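Local coordinates for DUF4595 domain-containing protein (Bacteroides vulgatus, PDB 3TZG), which is of unknown function but folds as a porin-like antiparallel beta barrel, a shape consistent with a place among the membrane beta-barrel families, at residues A[102-114]-A[122-134]. Numbering follows the deposited sequence.
Sequences KGDTIFINSDYRA and KKVQGKYVFDQLG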
ATOM      1  N   LYS A 102      16.621  -8.072   2.948  1.00 49.61           N
ATOM      2  CA  LYS A 102      17.516  -9.245   2.890  1.00 52.28           C
ATOM      3  C   LYS A 102      17.378  -9.824   1.480  1.00 62.05           C
ATOM      4  O   LYS A 102      16.411 -10.515   1.153  1.00 59.64           O
ATOM      5  CB  LYS A 102      17.176 -10.255   4.004  1.00 53.65           C
ATOM      6  CG  LYS A 102      18.309 -11.181   4.409  1.00 72.46           C
ATOM      7  CD  LYS A 102      17.910 -12.181   5.534  1.00 88.33           C
ATOM      8  CE  LYS A 102      17.626 -11.551   6.892  1.00111.64           C
ATOM      9  NZ  LYS A 102      17.241 -12.549   7.939  1.00121.30           N
ATOM     10  N   GLY A 103      18.285  -9.405   0.617  1.00 65.29           N
ATOM     11  CA  GLY A 103      18.215  -9.720  -0.795  1.00 67.94           C
ATOM     12  C   GLY A 103      17.150  -8.822  -1.370  1.00 75.94           C
ATOM     13  O   GLY A 103      17.194  -7.600  -1.177  1.00 76.29           O
ATOM     14  N   ASP A 104      16.141  -9.420  -1.993  1.00 74.46           N
ATOM     15  CA  ASP A 104      15.024  -8.616  -2.497  1.00 73.59           C
ATOM     16  C   ASP A 104      13.927  -8.502  -1.401  1.00 71.48           C
ATOM     17  O   ASP A 104      13.314  -7.435  -1.297  1.00 70.61           O
ATOM     18  CB  ASP A 104      14.456  -9.204  -3.811  1.00 77.02           C
ATOM     19  CG  ASP A 104      14.888  -8.501  -5.092  1.00 95.91           C
ATOM     20  OD1 ASP A 104      15.239  -7.295  -5.021  1.00 97.31           O
ATOM     21  OD2 ASP A 104      14.778  -9.126  -6.184  1.00104.09           O
ATOM     22  N   THR A 105      13.717  -9.613  -0.581  1.00 62.11           N
ATOM     23  CA  THR A 105      12.749  -9.792   0.525  1.00 57.15           C
ATOM     24  C   THR A 105      12.716  -8.598   1.481  1.00 53.20           C
ATOM     25  O   THR A 105      13.774  -8.087   1.862  1.00 53.15           O
ATOM     26  CB  THR A 105      13.081 -11.047   1.312  1.00 60.69           C
ATOM     27  OG1 THR A 105      13.341 -12.101   0.376  1.00 66.09           O
ATOM     28  CG2 THR A 105      11.982 -11.439   2.314  1.00 51.90           C
ATOM     29  N   ILE A 106      11.478  -8.143   1.832  1.00 42.99           N
ATOM     30  CA  ILE A 106      11.210  -6.992   2.701  1.00 38.75           C
ATOM     31  C   ILE A 106      10.435  -7.438   3.906  1.00 41.47           C
ATOM     32  O   ILE A 106       9.367  -8.037   3.788  1.00 38.86           O
ATOM     33  CB  ILE A 106      10.451  -5.848   1.975  1.00 39.90           C
ATOM     34  CG1 ILE A 106      11.117  -5.451   0.644  1.00 40.77           C
ATOM     35  CG2 ILE A 106      10.262  -4.624   2.876  1.00 39.29           C
ATOM     36  CD1 ILE A 106      10.271  -4.555  -0.227  1.00 47.75           C
ATOM     37  N   PHE A 107      10.964  -7.099   5.084  1.00 39.67           N
ATOM     38  CA  PHE A 107      10.345  -7.337   6.388  1.00 37.05           C
ATOM     39  C   PHE A 107       9.795  -6.034   6.878  1.00 44.06           C
ATOM     40  O   PHE A 107      10.535  -5.042   6.922  1.00 46.17           O
ATOM     41  CB  PHE A 107      11.364  -7.931   7.390  1.00 37.63           C
ATOM     42  CG  PHE A 107      11.906  -9.278   6.981  1.00 37.66           C
ATOM     43  CD1 PHE A 107      13.003  -9.374   6.134  1.00 39.52           C
ATOM     44  CD2 PHE A 107      11.276 -10.453   7.385  1.00 38.20           C
ATOM     45  CE1 PHE A 107      13.474 -10.624   5.724  1.00 40.63           C
ATOM     46  CE2 PHE A 107      11.730 -11.696   6.950  1.00 40.03           C
ATOM     47  CZ  PHE A 107      12.832 -11.775   6.131  1.00 38.99           C
ATOM     48  N   ILE A 108       8.486  -5.996   7.173  1.00 40.37           N
ATOM     49  CA  ILE A 108       7.844  -4.805   7.730  1.00 40.01           C
ATOM     50  C   ILE A 108       7.305  -5.195   9.106  1.00 44.03           C
ATOM     51  O   ILE A 108       6.520  -6.136   9.229  1.00 43.77           O
ATOM     52  CB  ILE A 108       6.755  -4.211   6.779  1.00 42.55           C
ATOM     53  CG1 ILE A 108       7.352  -3.898   5.378  1.00 42.38           C
ATOM     54  CG2 ILE A 108       6.125  -2.967   7.399  1.00 43.16           C
ATOM     55  CD1 ILE A 108       6.433  -3.361   4.358  1.00 42.19           C
ATOM     56  N   ASN A 109       7.759  -4.518  10.142  1.00 42.42           N
ATOM     57  CA  ASN A 109       7.290  -4.811  11.505  1.00 43.38           C
ATOM     58  C   ASN A 109       6.770  -3.539  12.128  1.00 50.82           C
ATOM     59  O   ASN A 109       7.510  -2.547  12.193  1.00 51.71           O
ATOM     60  CB  ASN A 109       8.383  -5.442  12.360  1.00 42.49           C
ATOM     61  CG  ASN A 109       8.960  -6.699  11.745  1.00 77.10           C
ATOM     62  OD1 ASN A 109       8.414  -7.790  11.887  1.00 77.91           O
ATOM     63  ND2 ASN A 109      10.059  -6.564  11.003  1.00 72.29           N
ATOM     64  N   SER A 110       5.472  -3.550  12.532  1.00 48.58           N
ATOM     65  CA  SER A 110       4.785  -2.399  13.131  1.00 49.96           C
ATOM     66  C   SER A 110       4.244  -2.680  14.510  1.00 56.18           C
ATOM     67  O   SER A 110       3.737  -3.770  14.785  1.00 56.55           O
ATOM     68  CB  SER A 110       3.624  -1.952  12.260  1.00 54.14           C
ATOM     69  OG  SER A 110       4.065  -1.511  10.984  1.00 64.59           O
ATOM     70  N   ASP A 111       4.346  -1.677  15.378  1.00 54.51           N
ATOM     71  CA  ASP A 111       3.800  -1.724  16.726  1.00 55.79           C
ATOM     72  C   ASP A 111       2.898  -0.553  16.913  1.00 59.38           C
ATOM     73  O   ASP A 111       3.281   0.591  16.623  1.00 58.48           O
ATOM     74  CB  ASP A 111       4.882  -1.772  17.801  1.00 59.28           C
ATOM     75  CG  ASP A 111       5.353  -3.176  18.030  1.00 81.70           C
ATOM     76  OD1 ASP A 111       4.604  -3.945  18.653  1.00 84.95           O
ATOM     77  OD2 ASP A 111       6.447  -3.531  17.522  1.00 93.51           O
ATOM     78  N   TYR A 112       1.662  -0.862  17.323  1.00 56.01           N
ATOM     79  CA  TYR A 112       0.600   0.085  17.593  1.00 56.11           C
ATOM     80  C   TYR A 112       0.376   0.243  19.073  1.00 60.72           C
ATOM     81  O   TYR A 112       0.078  -0.738  19.750  1.00 62.50           O
ATOM     82  CB  TYR A 112      -0.689  -0.387  16.938  1.00 56.50           C
ATOM     83  CG  TYR A 112      -0.730  -0.304  15.434  1.00 54.49           C
ATOM     84  CD1 TYR A 112      -1.212   0.836  14.797  1.00 56.47           C
ATOM     85  CD2 TYR A 112      -0.446  -1.414  14.652  1.00 53.27           C
ATOM     86  CE1 TYR A 112      -1.351   0.890  13.413  1.00 55.51           C
ATOM     87  CE2 TYR A 112      -0.594  -1.380  13.266  1.00 52.98           C
ATOM     88  CZ  TYR A 112      -1.039  -0.222  12.650  1.00 60.87           C
ATOM     89  OH  TYR A 112      -1.180  -0.172  11.283  1.00 62.06           O
ATOM     90  N   ARG A 113       0.513   1.476  19.576  1.00 56.81           N
ATOM     91  CA  ARG A 113       0.262   1.875  20.965  1.00 57.10           C
ATOM     92  C   ARG A 113      -0.722   3.055  21.018  1.00 61.01           C
ATOM     93  O   ARG A 113      -0.724   3.896  20.124  1.00 58.38           O
ATOM     94  CB  ARG A 113       1.566   2.259  21.669  1.00 55.87           C
ATOM     95  CG  ARG A 113       2.459   1.122  22.149  1.00 65.56           C
ATOM     96  CD  ARG A 113       3.794   1.772  22.394  1.00 73.19           C
ATOM     97  NE  ARG A 113       4.922   0.917  22.728  1.00 90.63           N
ATOM     98  CZ  ARG A 113       6.070   1.389  23.213  1.00103.38           C
ATOM     99  NH1 ARG A 113       6.214   2.687  23.458  1.00 84.93           N
ATOM    100  NH2 ARG A 113       7.066   0.568  23.492  1.00 88.23           N
ATOM    101  N   ALA A 114      -1.535   3.134  22.074  1.00 60.00           N
ATOM    102  CA  ALA A 114      -2.449   4.251  22.256  1.00 60.90           C
ATOM    103  C   ALA A 114      -1.645   5.506  22.579  1.00 67.19           C
ATOM    104  O   ALA A 114      -0.670   5.413  23.331  1.00 67.28           O
ATOM    105  CB  ALA A 114      -3.438   3.938  23.356  1.00 63.13           C
ATOM    106  N   LYS A 122      -1.689  -3.452  19.087  1.00 60.70           N
ATOM    107  CA  LYS A 122      -1.527  -4.358  17.946  1.00 58.63           C
ATOM    108  C   LYS A 122      -0.082  -4.446  17.432  1.00 63.48           C
ATOM    109  O   LYS A 122       0.649  -3.448  17.409  1.00 63.82           O
ATOM    110  CB  LYS A 122      -2.407  -3.814  16.807  1.00 58.50           C
ATOM    111  CG  LYS A 122      -2.831  -4.792  15.751  1.00 60.78           C
ATOM    112  CD  LYS A 122      -3.706  -4.056  14.722  1.00 64.94           C
ATOM    113  CE  LYS A 122      -3.945  -4.813  13.427  1.00 69.82           C
ATOM    114  NZ  LYS A 122      -4.663  -6.101  13.637  1.00 80.73           N
ATOM    115  N   LYS A 123       0.302  -5.649  16.978  1.00 59.07           N
ATOM    116  CA  LYS A 123       1.576  -5.933  16.318  1.00 56.45           C
ATOM    117  C   LYS A 123       1.280  -6.537  14.951  1.00 55.43           C
ATOM    118  O   LYS A 123       0.460  -7.448  14.851  1.00 56.94           O
ATOM    119  CB  LYS A 123       2.458  -6.862  17.171  1.00 59.38           C
ATOM    120  CG  LYS A 123       3.922  -6.859  16.770  1.00 62.48           C
ATOM    121  CD  LYS A 123       4.721  -7.846  17.574  1.00 66.04           C
ATOM    122  CE  LYS A 123       6.191  -7.756  17.206  1.00 87.14           C
ATOM    123  NZ  LYS A 123       7.033  -8.802  17.876  1.00105.73           N
ATOM    124  N   VAL A 124       1.885  -5.993  13.896  1.00 47.54           N
ATOM    125  CA  VAL A 124       1.729  -6.512  12.526  1.00 44.75           C
ATOM    126  C   VAL A 124       3.122  -6.813  11.973  1.00 48.72           C
ATOM    127  O   VAL A 124       4.026  -5.973  12.090  1.00 49.74           O
ATOM    128  CB  VAL A 124       0.938  -5.579  11.593  1.00 46.81           C
ATOM    129  CG1 VAL A 124       0.646  -6.275  10.274  1.00 44.92           C
ATOM    130  CG2 VAL A 124      -0.365  -5.101  12.250  1.00 47.44           C
ATOM    131  N   GLN A 125       3.319  -8.037  11.444  1.00 43.39           N
ATOM    132  CA  GLN A 125       4.603  -8.485  10.899  1.00 41.50           C
ATOM    133  C   GLN A 125       4.398  -8.989   9.481  1.00 44.44           C
ATOM    134  O   GLN A 125       3.705  -9.971   9.271  1.00 44.21           O
ATOM    135  CB  GLN A 125       5.223  -9.568  11.789  1.00 42.65           C
ATOM    136  CG  GLN A 125       5.461  -9.126  13.220  1.00 53.25           C
ATOM    137  CD  GLN A 125       5.951 -10.268  14.047  1.00 72.44           C
ATOM    138  OE1 GLN A 125       7.148 -10.394  14.294  1.00 72.81           O
ATOM    139  NE2 GLN A 125       5.041 -11.137  14.480  1.00 64.66           N
ATOM    140  N   GLY A 126       4.984  -8.306   8.515  1.00 41.17           N
ATOM    141  CA  GLY A 126       4.804  -8.661   7.121  1.00 40.37           C
ATOM    142  C   GLY A 126       6.092  -9.009   6.442  1.00 44.99           C
ATOM    143  O   GLY A 126       7.093  -8.321   6.646  1.00 46.37           O
ATOM    144  N   LYS A 127       6.048 -10.065   5.600  1.00 39.86           N
ATOM    145  CA  LYS A 127       7.155 -10.568   4.796  1.00 40.04           C
ATOM    146  C   LYS A 127       6.778 -10.481   3.332  1.00 47.33           C
ATOM    147  O   LYS A 127       5.787 -11.080   2.948  1.00 50.05           O
ATOM    148  CB  LYS A 127       7.481 -12.013   5.200  1.00 42.52           C
ATOM    149  CG  LYS A 127       8.818 -12.510   4.692  1.00 58.87           C
ATOM    150  CD  LYS A 127       9.019 -13.987   5.020  1.00 69.66           C
ATOM    151  CE  LYS A 127      10.327 -14.483   4.454  1.00 80.18           C
ATOM    152  NZ  LYS A 127      10.469 -15.953   4.608  1.00 90.15           N
ATOM    153  N   TYR A 128       7.522  -9.717   2.520  1.00 43.81           N
ATOM    154  CA  TYR A 128       7.272  -9.555   1.084  1.00 42.58           C
ATOM    155  C   TYR A 128       8.366 -10.285   0.355  1.00 47.50           C
ATOM    156  O   TYR A 128       9.528  -9.930   0.525  1.00 47.24           O
ATOM    157  CB  TYR A 128       7.201  -8.065   0.704  1.00 42.73           C
ATOM    158  CG  TYR A 128       6.021  -7.354   1.330  1.00 42.47           C
ATOM    159  CD1 TYR A 128       6.012  -7.033   2.686  1.00 43.71           C
ATOM    160  CD2 TYR A 128       4.911  -6.996   0.568  1.00 42.72           C
ATOM    161  CE1 TYR A 128       4.894  -6.457   3.284  1.00 43.98           C
ATOM    162  CE2 TYR A 128       3.790  -6.409   1.152  1.00 43.04           C
ATOM    163  CZ  TYR A 128       3.789  -6.142   2.510  1.00 52.94           C
ATOM    164  OH  TYR A 128       2.715  -5.523   3.084  1.00 58.26           O
ATOM    165  N   VAL A 129       8.004 -11.360  -0.381  1.00 43.68           N
ATOM    166  CA  VAL A 129       8.938 -12.230  -1.112  1.00 42.91           C
ATOM    167  C   VAL A 129       8.745 -12.019  -2.624  1.00 45.33           C
ATOM    168  O   VAL A 129       7.617 -12.035  -3.112  1.00 44.43           O
ATOM    169  CB  VAL A 129       8.719 -13.697  -0.678  1.00 46.17           C
ATOM    170  CG1 VAL A 129       9.522 -14.664  -1.537  1.00 47.10           C
ATOM    171  CG2 VAL A 129       9.074 -13.870   0.795  1.00 45.56           C
ATOM    172  N   PHE A 130       9.857 -11.779  -3.339  1.00 42.14           N
ATOM    173  CA  PHE A 130       9.899 -11.461  -4.780  1.00 41.92           C
ATOM    174  C   PHE A 130      10.600 -12.539  -5.561  1.00 49.38           C
ATOM    175  O   PHE A 130      11.520 -13.169  -5.028  1.00 53.26           O
ATOM    176  CB  PHE A 130      10.646 -10.119  -5.009  1.00 43.54           C
ATOM    177  CG  PHE A 130      10.049  -8.939  -4.282  1.00 43.45           C
ATOM    178  CD1 PHE A 130      10.279  -8.747  -2.921  1.00 46.95           C
ATOM    179  CD2 PHE A 130       9.217  -8.048  -4.942  1.00 44.03           C
ATOM    180  CE1 PHE A 130       9.651  -7.708  -2.233  1.00 47.11           C
ATOM    181  CE2 PHE A 130       8.608  -6.995  -4.257  1.00 45.81           C
ATOM    182  CZ  PHE A 130       8.839  -6.821  -2.918  1.00 44.44           C
ATOM    183  N   ASP A 131      10.235 -12.720  -6.824  1.00 45.23           N
ATOM    184  CA  ASP A 131      10.885 -13.706  -7.679  1.00 48.25           C
ATOM    185  C   ASP A 131      12.164 -13.104  -8.352  1.00 55.23           C
ATOM    186  O   ASP A 131      12.555 -11.970  -8.051  1.00 54.68           O
ATOM    187  CB  ASP A 131       9.894 -14.236  -8.739  1.00 51.04           C
ATOM    188  CG  ASP A 131       9.333 -13.223  -9.721  1.00 62.48           C
ATOM    189  OD1 ASP A 131       9.943 -12.134  -9.870  1.00 63.05           O
ATOM    190  OD2 ASP A 131       8.314 -13.538 -10.380  1.00 69.63           O
ATOM    191  N   GLN A 132      12.795 -13.874  -9.263  1.00 54.71           N
ATOM    192  CA  GLN A 132      14.001 -13.471  -9.989  1.00 57.12           C
ATOM    193  C   GLN A 132      13.785 -12.149 -10.757  1.00 63.62           C
ATOM    194  O   GLN A 132      14.676 -11.309 -10.757  1.00 65.55           O
ATOM    195  CB  GLN A 132      14.419 -14.576 -10.967  1.00 60.49           C
ATOM    196  CG  GLN A 132      14.740 -15.905 -10.302  1.00 81.68           C
ATOM    197  CD  GLN A 132      16.166 -16.268 -10.538  1.00 95.70           C
ATOM    198  OE1 GLN A 132      16.593 -16.514 -11.679  1.00 93.38           O
ATOM    199  NE2 GLN A 132      16.943 -16.318  -9.470  1.00 78.62           N
ATOM    200  N   LEU A 133      12.595 -11.954 -11.369  1.00 59.25           N
ATOM    201  CA  LEU A 133      12.274 -10.767 -12.164  1.00 59.10           C
ATOM    202  C   LEU A 133      11.867  -9.549 -11.301  1.00 61.41           C
ATOM    203  O   LEU A 133      11.542  -8.500 -11.860  1.00 62.30           O
ATOM    204  CB  LEU A 133      11.155 -11.079 -13.160  1.00 58.87           C
ATOM    205  CG  LEU A 133      11.608 -11.597 -14.523  1.00 66.77           C
ATOM    206  CD1 LEU A 133      12.046 -13.066 -14.454  1.00 69.73           C
ATOM    207  CD2 LEU A 133      10.480 -11.504 -15.521  1.00 68.54           C
ATOM    208  N   GLY A 134      11.919  -9.679  -9.981  1.00 54.28           N
ATOM    209  CA  GLY A 134      11.572  -8.594  -9.078  1.00 52.21           C
ATOM    210  C   GLY A 134      10.093  -8.436  -8.785  1.00 53.39           C
ATOM    211  O   GLY A 134       9.699  -7.492  -8.089  1.00 51.47           O
TER
HETATM  212  O   HOH W   1      12.609 -11.816  -2.095  1.00 62.09           O
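The beta hairpin of strands 105-114 and 120-130, a staple of up-and-down barrels, pairs I106 with Y128, I108 with G126, S110 with V124 and Y112 with K122 as hydrogen-bonded partners. The bond from G126 N to I108 O, 2.8 Å long, is nearly straight at 177°, whereas that from K122 N to Y112 O is weak. Where the pairing ends, a water takes over, accepting from F130 N at 3.0 Å and meeting T105 OG1.

Side chains alternate between two faces. On the one turned to helix 181-188, I108 CD1 lies 3.6 Å from Y128 CE1, and I106 CD1 reaches F130 CE1 at 3.8 Å. With CG anti to its own carbonyl carbon (chi1 -71°), the Y112 ring runs alongside K122, has K122 O in plane at its edge, 3.6 Å from Y112 CD2, and brings Y112 CE2 within 3.9 Å of V124 CG2; its hydroxyl is hydrogen-bonded to D179 OD2, as that of Y128 is to D177 O. A leucine here in place of Y112 would probably leave the D179 carboxylate without this partner and strip V124 of its aromatic neighbour. On the other face, K127 CG lies 3.8 Å from F107 CE2. Backbone bonds thus fix the register, while two buried tyrosines tie one face to the segment carrying D177 and D179.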